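Local coordinates for protein 2-(3-amino-3-carboxypropyl)histidine synthase (Pyrococcus horikoshii, PDB 3LZD) that catalyses the first step of diphthamide biosynthesis, using a [4Fe-4S] cluster to transfer the 3-amino-3-carboxypropyl group of S-adenosyl-L-methionine to a histidine of elongation factor 2, at residues 50-63 and 101-115. Residues are numbered along the deposited sequence; the frame is centred on the assembly and turned at random.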
# COMPACT_ATOMS: atom_id res chain seq x y z
N LEU A 50 -10.81 19.39 18.73
CA LEU A 50 -10.00 18.32 19.31
C LEU A 50 -10.00 18.39 20.84
O LEU A 50 -10.13 17.36 21.51
CB LEU A 50 -8.58 18.36 18.75
CG LEU A 50 -8.35 17.86 17.31
CD1 LEU A 50 -6.88 17.98 16.94
CD2 LEU A 50 -8.77 16.40 17.19
N LYS A 51 -9.86 19.60 21.40
CA LYS A 51 -9.85 19.79 22.85
C LYS A 51 -11.22 19.39 23.40
O LYS A 51 -11.32 18.87 24.52
CB LYS A 51 -9.59 21.25 23.23
CG LYS A 51 -8.18 21.78 22.97
CD LYS A 51 -7.15 21.18 23.92
CE LYS A 51 -5.87 22.01 23.91
NZ LYS A 51 -4.75 21.40 24.70
N ARG A 52 -12.25 19.63 22.60
CA ARG A 52 -13.62 19.31 22.97
C ARG A 52 -13.87 17.82 23.14
O ARG A 52 -14.67 17.41 23.98
CB ARG A 52 -14.59 19.88 21.93
CG ARG A 52 -16.07 19.74 22.30
CD ARG A 52 -16.96 20.38 21.24
NE ARG A 52 -16.81 19.73 19.94
CZ ARG A 52 -17.13 18.46 19.70
NH1 ARG A 52 -16.95 17.94 18.49
NH2 ARG A 52 -17.64 17.71 20.67
N ILE A 53 -13.20 16.98 22.35
CA ILE A 53 -13.43 15.55 22.53
C ILE A 53 -12.30 14.91 23.33
O ILE A 53 -12.24 13.69 23.45
CB ILE A 53 -13.58 14.81 21.18
CG1 ILE A 53 -12.33 15.02 20.32
CG2 ILE A 53 -14.84 15.31 20.47
CD1 ILE A 53 -12.41 14.34 18.96
N GLY A 54 -11.43 15.74 23.88
CA GLY A 54 -10.32 15.24 24.68
C GLY A 54 -9.27 14.40 23.96
O GLY A 54 -8.67 13.50 24.55
N ALA A 55 -9.02 14.72 22.70
CA ALA A 55 -8.04 13.97 21.93
C ALA A 55 -6.61 14.32 22.34
O ALA A 55 -6.26 15.49 22.50
CB ALA A 55 -8.24 14.23 20.42
N LYS A 56 -5.79 13.29 22.51
CA LYS A 56 -4.40 13.46 22.90
C LYS A 56 -3.41 13.08 21.79
O LYS A 56 -2.31 13.62 21.73
CB LYS A 56 -4.08 12.63 24.14
CG LYS A 56 -4.10 13.40 25.45
CD LYS A 56 -5.50 13.81 25.87
CE LYS A 56 -5.47 14.45 27.25
NZ LYS A 56 -6.81 14.89 27.71
N ARG A 57 -3.81 12.16 20.93
CA ARG A 57 -2.94 11.68 19.86
C ARG A 57 -3.75 11.61 18.56
O ARG A 57 -4.73 10.87 18.47
CB ARG A 57 -2.38 10.30 20.23
CG ARG A 57 -1.35 9.72 19.27
CD ARG A 57 -0.92 8.29 19.66
NE ARG A 57 0.04 8.22 20.78
CZ ARG A 57 -0.29 8.09 22.07
NH1 ARG A 57 -1.57 8.02 22.44
NH2 ARG A 57 0.66 8.03 22.99
N VAL A 58 -3.33 12.36 17.55
CA VAL A 58 -4.07 12.37 16.29
C VAL A 58 -3.21 12.06 15.06
O VAL A 58 -2.02 12.35 15.04
CB VAL A 58 -4.79 13.73 16.09
CG1 VAL A 58 -3.77 14.82 15.82
CG2 VAL A 58 -5.80 13.64 14.95
N LEU A 59 -3.83 11.45 14.06
CA LEU A 59 -3.16 11.11 12.81
C LEU A 59 -3.69 12.06 11.73
O LEU A 59 -4.89 12.29 11.63
CB LEU A 59 -3.49 9.67 12.40
CG LEU A 59 -2.87 9.20 11.08
CD1 LEU A 59 -1.35 9.07 11.23
CD2 LEU A 59 -3.49 7.86 10.66
N ILE A 60 -2.79 12.61 10.92
CA ILE A 60 -3.21 13.54 9.88
C ILE A 60 -2.92 13.02 8.48
O ILE A 60 -1.76 12.77 8.15
CB ILE A 60 -2.48 14.90 10.00
CG1 ILE A 60 -2.70 15.51 11.38
CG2 ILE A 60 -2.98 15.86 8.92
CD1 ILE A 60 -2.05 16.88 11.55
N GLN A 61 -3.94 12.83 7.65
CA GLN A 61 -3.65 12.40 6.28
C GLN A 61 -3.76 13.60 5.36
O GLN A 61 -4.46 14.56 5.67
CB GLN A 61 -4.56 11.25 5.79
CG GLN A 61 -5.89 11.11 6.40
CD GLN A 61 -6.65 9.90 5.86
OE1 GLN A 61 -7.71 9.56 6.37
NE2 GLN A 61 -6.12 9.25 4.82
N SER A 62 -3.07 13.57 4.23
CA SER A 62 -3.11 14.69 3.31
C SER A 62 -2.86 14.29 1.86
O SER A 62 -2.17 13.31 1.58
CB SER A 62 -2.05 15.71 3.70
OG SER A 62 -0.78 15.07 3.72
N PRO A 63 -3.43 15.04 0.91
CA PRO A 63 -3.24 14.76 -0.52
C PRO A 63 -1.91 15.40 -0.90
O PRO A 63 -1.34 16.15 -0.11
CB PRO A 63 -4.43 15.48 -1.18
CG PRO A 63 -4.60 16.69 -0.30
CD PRO A 63 -4.46 16.08 1.11
N GLU A 101 -5.82 2.66 10.37
CA GLU A 101 -4.41 2.83 10.67
C GLU A 101 -4.26 3.65 11.95
O GLU A 101 -3.44 3.32 12.81
CB GLU A 101 -3.68 3.54 9.53
CG GLU A 101 -3.50 2.71 8.26
CD GLU A 101 -4.75 2.62 7.40
OE1 GLU A 101 -4.67 2.05 6.30
OE2 GLU A 101 -5.82 3.12 7.82
N ALA A 102 -5.04 4.72 12.07
CA ALA A 102 -5.00 5.56 13.25
C ALA A 102 -5.24 4.68 14.47
O ALA A 102 -4.52 4.76 15.46
CB ALA A 102 -6.10 6.65 13.17
N LYS A 103 -6.27 3.84 14.40
CA LYS A 103 -6.59 2.93 15.50
C LYS A 103 -5.38 2.06 15.84
O LYS A 103 -5.05 1.89 17.02
CB LYS A 103 -7.77 2.04 15.12
CG LYS A 103 -9.00 2.22 15.99
CD LYS A 103 -8.71 1.83 17.42
CE LYS A 103 -9.96 1.92 18.29
NZ LYS A 103 -11.04 0.98 17.86
N LEU A 104 -4.72 1.52 14.82
CA LEU A 104 -3.56 0.66 14.98
C LEU A 104 -2.35 1.26 15.69
O LEU A 104 -1.54 0.53 16.25
CB LEU A 104 -3.10 0.12 13.63
CG LEU A 104 -4.02 -0.95 13.04
CD1 LEU A 104 -3.61 -1.25 11.59
CD2 LEU A 104 -3.93 -2.20 13.91
N VAL A 105 -2.22 2.58 15.67
CA VAL A 105 -1.10 3.21 16.33
C VAL A 105 -1.58 4.04 17.52
O VAL A 105 -0.87 4.92 18.01
CB VAL A 105 -0.29 4.09 15.35
CG1 VAL A 105 0.43 3.20 14.36
CG2 VAL A 105 -1.22 5.07 14.62
N GLY A 106 -2.79 3.76 17.97
CA GLY A 106 -3.31 4.46 19.13
C GLY A 106 -3.67 5.93 19.06
O GLY A 106 -3.50 6.65 20.04
N CYS A 107 -4.16 6.39 17.91
CA CYS A 107 -4.57 7.78 17.82
C CYS A 107 -6.04 7.79 18.19
O CYS A 107 -6.80 6.88 17.81
CB CYS A 107 -4.39 8.32 16.40
SG CYS A 107 -2.68 8.47 15.92
N ASP A 108 -6.46 8.79 18.95
CA ASP A 108 -7.85 8.86 19.34
C ASP A 108 -8.67 9.66 18.33
O ASP A 108 -9.87 9.80 18.47
CB ASP A 108 -7.97 9.45 20.74
CG ASP A 108 -7.06 10.64 20.94
OD1 ASP A 108 -6.68 10.92 22.10
OD2 ASP A 108 -6.74 11.30 19.93
N ALA A 109 -8.01 10.17 17.30
CA ALA A 109 -8.72 10.93 16.28
C ALA A 109 -7.91 11.03 14.99
O ALA A 109 -6.69 10.82 14.97
CB ALA A 109 -9.06 12.34 16.80
N LEU A 110 -8.61 11.35 13.91
CA LEU A 110 -8.01 11.45 12.59
C LEU A 110 -8.34 12.81 11.96
O LEU A 110 -9.47 13.29 12.06
CB LEU A 110 -8.58 10.34 11.70
CG LEU A 110 -7.90 9.76 10.45
CD1 LEU A 110 -8.94 9.66 9.35
CD2 LEU A 110 -6.71 10.58 10.00
N ILE A 111 -7.36 13.45 11.33
CA ILE A 111 -7.63 14.70 10.64
C ILE A 111 -7.44 14.35 9.17
O ILE A 111 -6.38 13.87 8.77
CB ILE A 111 -6.65 15.82 11.03
CG1 ILE A 111 -6.81 16.16 12.51
CG2 ILE A 111 -6.95 17.09 10.20
CD1 ILE A 111 -5.90 17.30 12.97
N HIS A 112 -8.47 14.57 8.36
CA HIS A 112 -8.41 14.25 6.94
C HIS A 112 -8.37 15.54 6.13
O HIS A 112 -9.39 16.21 5.95
CB HIS A 112 -9.63 13.42 6.55
CG HIS A 112 -9.62 12.97 5.12
ND1 HIS A 112 -9.09 11.76 4.73
CD2 HIS A 112 -10.03 13.59 3.99
CE1 HIS A 112 -9.18 11.65 3.42
NE2 HIS A 112 -9.74 12.74 2.94
N LEU A 113 -7.19 15.91 5.65
CA LEU A 113 -7.08 17.17 4.90
C LEU A 113 -7.41 17.06 3.43
O LEU A 113 -7.21 16.01 2.81
CB LEU A 113 -5.66 17.73 5.01
CG LEU A 113 -5.10 18.04 6.40
CD1 LEU A 113 -3.69 18.59 6.24
CD2 LEU A 113 -5.99 19.06 7.10
N GLY A 114 -7.94 18.15 2.88
CA GLY A 114 -8.23 18.22 1.46
C GLY A 114 -9.51 17.69 0.87
O GLY A 114 -9.80 17.96 -0.29
N HIS A 115 -10.29 16.94 1.64
CA HIS A 115 -11.53 16.40 1.11
C HIS A 115 -12.62 16.49 2.14
O HIS A 115 -12.35 16.50 3.35
CB HIS A 115 -11.34 14.93 0.70
CG HIS A 115 -10.13 14.67 -0.13
ND1 HIS A 115 -9.08 13.90 0.32
CD2 HIS A 115 -9.78 15.10 -1.36
CE1 HIS A 115 -8.13 13.87 -0.60
NE2 HIS A 115 -8.53 14.59 -1.63
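Strands 57-61 and 109-114 run side by side in a parallel ladder, from Leu59 N on Ala109 O to Leu113 N on Gln61 O. They are neighbouring inner strands of a mixed five-stranded sheet, with 83-87 on the far side of 57-61 and 126-130 beyond 109-114. Asp108 secures the entry to this ladder. Its CG sits between its own backbone N and carbonyl carbon (chi1 43°), which turns the carboxylate toward the backbone of residues 56-57; OD1 takes a nearly straight bond from Lys56 N (2.6 Å) on its syn side, while OD2 is met by Arg57 N at 3.2 Å. In return Asp108 N donates to Arg57 O. The guanidinium of Arg57 gives Gly106 O a weak bond through NH1, its stronger partner being Glu83.

On one sheet face Ile60 and Ile111 lie alongside each other, pointing the same way, and Val58 CG2 packs on Ile111 CG1 (3.7 Å). Leu50 CD1, from the preceding helix, meets Ile111 CD1 with the two side chains roughly perpendicular. The other face carries Leu59, whose CD2 rests on Ala102 CB of helix 99-104 (3.8 Å), and the Gln61-His112 pair. His112 ND1 donates to Gln61 OE1 (3.1 Å, 171° at the hydrogen); the oxygen lies in the ring plane, yet the donor stands above the amide plane, the planes being 82° apart. Ala98 N also bonds this OE1. Beyond, His112 NE2 and His115 ND1 share a 2.9 Å hydrogen bond, with the cluster about 7 Å from the His115 side chain. With both ring nitrogens engaged, the rotation of the His112 ring is fixed between Gln61 and His115.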